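Local coordinates for purine nucleoside phosphorylase (Schistosoma mansoni, PDB 6B6K) that catalyses the reversible phosphorolysis of purine nucleosides such as inosine and guanosine, releasing the free purine base and ribose 1-phosphate, at the 6-methylpyridazin-3-ol site. Sequence-based numbering; all coordinates share one arbitrary frame.

The 6-methylpyridazin-3-ol site. Residues 118-120, 197, 202-203, 219-221, 244-245, 262. With CVG (6-methylpyridazin-3-ol), chain B.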
loop_
_atom_site.group_PDB
_atom_site.type_symbol
_atom_site.label_atom_id
_atom_site.label_comp_id
_atom_site.label_asym_id
_atom_site.label_seq_id
_atom_site.Cartn_x
_atom_site.Cartn_y
_atom_site.Cartn_z
ATOM N N LEU A 118 -5.667 -9.422 -19.120
ATOM C CA LEU A 118 -4.326 -9.739 -19.599
ATOM C C LEU A 118 -3.347 -9.653 -18.426
ATOM O O LEU A 118 -3.399 -8.713 -17.617
ATOM C CB LEU A 118 -3.900 -8.779 -20.712
ATOM C CG LEU A 118 -4.493 -9.109 -22.092
ATOM C CD1 LEU A 118 -4.723 -7.847 -22.859
ATOM C CD2 LEU A 118 -3.544 -10.013 -22.819
ATOM N N ALA A 119 -2.467 -10.647 -18.311
ATOM C CA ALA A 119 -1.573 -10.757 -17.163
ATOM C C ALA A 119 -0.195 -11.277 -17.570
ATOM O O ALA A 119 -0.025 -11.887 -18.638
ATOM C CB ALA A 119 -2.144 -11.730 -16.136
ATOM N N GLY A 120 0.791 -11.020 -16.702
ATOM C CA GLY A 120 2.124 -11.612 -16.835
ATOM C C GLY A 120 2.245 -12.965 -16.136
ATOM O O GLY A 120 1.679 -13.174 -15.059
ATOM N N ASN A 197 -1.021 -6.209 -8.815
ATOM C CA ASN A 197 -0.084 -5.075 -8.880
ATOM C C ASN A 197 -0.902 -3.824 -9.205
ATOM O O ASN A 197 -1.509 -3.738 -10.276
ATOM C CB ASN A 197 0.939 -5.338 -9.992
ATOM C CG ASN A 197 1.795 -4.107 -10.352
ATOM O OD1 ASN A 197 2.030 -3.217 -9.530
ATOM N ND2 ASN A 197 2.242 -4.059 -11.637
ATOM N N TYR A 202 4.566 -1.932 -15.369
ATOM C CA TYR A 202 4.702 -3.377 -15.263
ATOM C C TYR A 202 5.587 -3.694 -14.064
ATOM O O TYR A 202 6.483 -2.920 -13.706
ATOM C CB TYR A 202 5.293 -3.982 -16.557
ATOM C CG TYR A 202 4.376 -3.842 -17.767
ATOM C CD1 TYR A 202 3.194 -4.590 -17.853
ATOM C CD2 TYR A 202 4.654 -2.933 -18.773
ATOM C CE1 TYR A 202 2.325 -4.445 -18.959
ATOM C CE2 TYR A 202 3.817 -2.781 -19.858
ATOM C CZ TYR A 202 2.639 -3.523 -19.937
ATOM O OH TYR A 202 1.822 -3.325 -21.047
ATOM N N GLU A 203 5.346 -4.834 -13.436
ATOM C CA GLU A 203 6.219 -5.212 -12.337
ATOM C C GLU A 203 7.679 -5.286 -12.814
ATOM O O GLU A 203 7.985 -5.752 -13.918
ATOM C CB GLU A 203 5.724 -6.518 -11.681
ATOM C CG GLU A 203 6.166 -7.790 -12.308
ATOM C CD GLU A 203 5.419 -8.180 -13.564
ATOM O OE1 GLU A 203 4.447 -7.499 -14.008
ATOM O OE2 GLU A 203 5.795 -9.243 -14.125
ATOM N N VAL A 219 0.425 -12.175 -12.593
ATOM C CA VAL A 219 0.366 -10.813 -12.043
ATOM C C VAL A 219 -0.368 -9.882 -13.022
ATOM O O VAL A 219 -0.121 -9.911 -14.233
ATOM C CB VAL A 219 1.774 -10.284 -11.689
ATOM C CG1 VAL A 219 2.710 -10.307 -12.880
ATOM C CG2 VAL A 219 1.699 -8.876 -11.075
ATOM N N GLY A 220 -1.279 -9.049 -12.492
ATOM C CA GLY A 220 -1.970 -8.074 -13.329
ATOM C C GLY A 220 -2.469 -6.895 -12.509
ATOM O O GLY A 220 -2.322 -6.856 -11.276
ATOM N N MET A 221 -3.106 -5.943 -13.210
ATOM C CA MET A 221 -3.459 -4.641 -12.646
ATOM C C MET A 221 -4.971 -4.420 -12.525
ATOM O O MET A 221 -5.420 -3.265 -12.423
ATOM C CB MET A 221 -2.863 -3.510 -13.508
ATOM C CG MET A 221 -1.384 -3.543 -13.721
ATOM S SD MET A 221 -0.883 -2.236 -14.915
ATOM C CE MET A 221 0.779 -2.783 -15.259
ATOM N N ALA A 244 0.418 -12.841 -21.343
ATOM C CA ALA A 244 1.112 -12.137 -22.402
ATOM C C ALA A 244 2.593 -12.504 -22.510
ATOM O O ALA A 244 3.171 -12.322 -23.576
ATOM C CB ALA A 244 0.957 -10.626 -22.200
ATOM N N ASN A 245 3.202 -13.024 -21.440
ATOM C CA ASN A 245 4.647 -13.242 -21.378
ATOM C C ASN A 245 4.945 -14.027 -20.114
ATOM O O ASN A 245 4.091 -14.145 -19.234
ATOM C CB ASN A 245 5.400 -11.911 -21.289
ATOM C CG ASN A 245 5.111 -11.153 -19.998
ATOM O OD1 ASN A 245 3.961 -10.886 -19.670
ATOM N ND2 ASN A 245 6.160 -10.801 -19.266
ATOM N N VAL A 262 1.619 -6.927 -25.608
ATOM C CA VAL A 262 0.414 -7.425 -24.943
ATOM C C VAL A 262 -0.755 -7.460 -25.923
ATOM O O VAL A 262 -1.491 -8.450 -26.014
ATOM C CB VAL A 262 0.093 -6.555 -23.710
ATOM C CG1 VAL A 262 -1.267 -6.925 -23.125
ATOM C CG2 VAL A 262 1.150 -6.723 -22.621
HETATM C C4 CVG B . 0.095 -6.971 -17.086
HETATM C C3 CVG B . 0.127 -6.421 -15.838
HETATM C C2 CVG B . 1.272 -6.649 -14.965
HETATM C C1 CVG B . 1.218 -7.727 -17.553
HETATM O O CVG B . 1.370 -6.101 -13.670
HETATM N N1 CVG B . 2.336 -7.410 -15.428
HETATM N N CVG B . 2.326 -7.957 -16.735
HETATM C C CVG B . 1.170 -8.315 -18.956
#
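In the purine-base site of this phosphorylase-superfamily enzyme, the exocyclic oxygen O of 6-methylpyridazin-3-ol (CVG) is gripped by one good hydrogen bond, from the amide nitrogen ND2 of Asn197 at 3.0 Å. The bond is nearly straight, 171° at the hydrogen. The donor approach is near ideal, since O lies only 6° out of the Asn197 amide plane. Asn197 reaches it with CG anti to the backbone N. In this family Glu203 and Asn245 are the base-reading pair; Asn245 makes no hydrogen bond to CVG here, and Asn197 acts as a separate amide donor, so the small heterocycle appears to mimic part of a purine. Carboxylate oxygen OE1 of Glu203 lies 2.5 Å from ring nitrogen N1. This is consistent with a hydrogen bond from N1-H to OE1 if the ligand is the pyridazinone tautomer, whereas the hydroxyl form would bring two acceptors together; protons are not seen. Glu203 arrives there in a bent chain, with CG in the crowded position between backbone N and carbonyl carbon and a second turn at chi2.

The ligand is almost fully enclosed, 249 of its 260 Å² of surface being buried by protein. Tyr202 meets the ligand face with its ring edge: the planes stand 78° apart, and CD1 lies 3.7 Å from C1 of the heterocycle. Extended beyond CG, Met221 places its terminal methyl CE over the same face as Tyr202, 3.7 Å from C3. On the opposite side, strand 112-121 supplies Gly120, whose backbone N is 3.4 Å from ring nitrogen N, while the Gly220 CA packs 3.7 Å from C3. The ligand methyl C points away from the polar end, towards Ala244 CB, Val262 CG2 and Asn245 OD1.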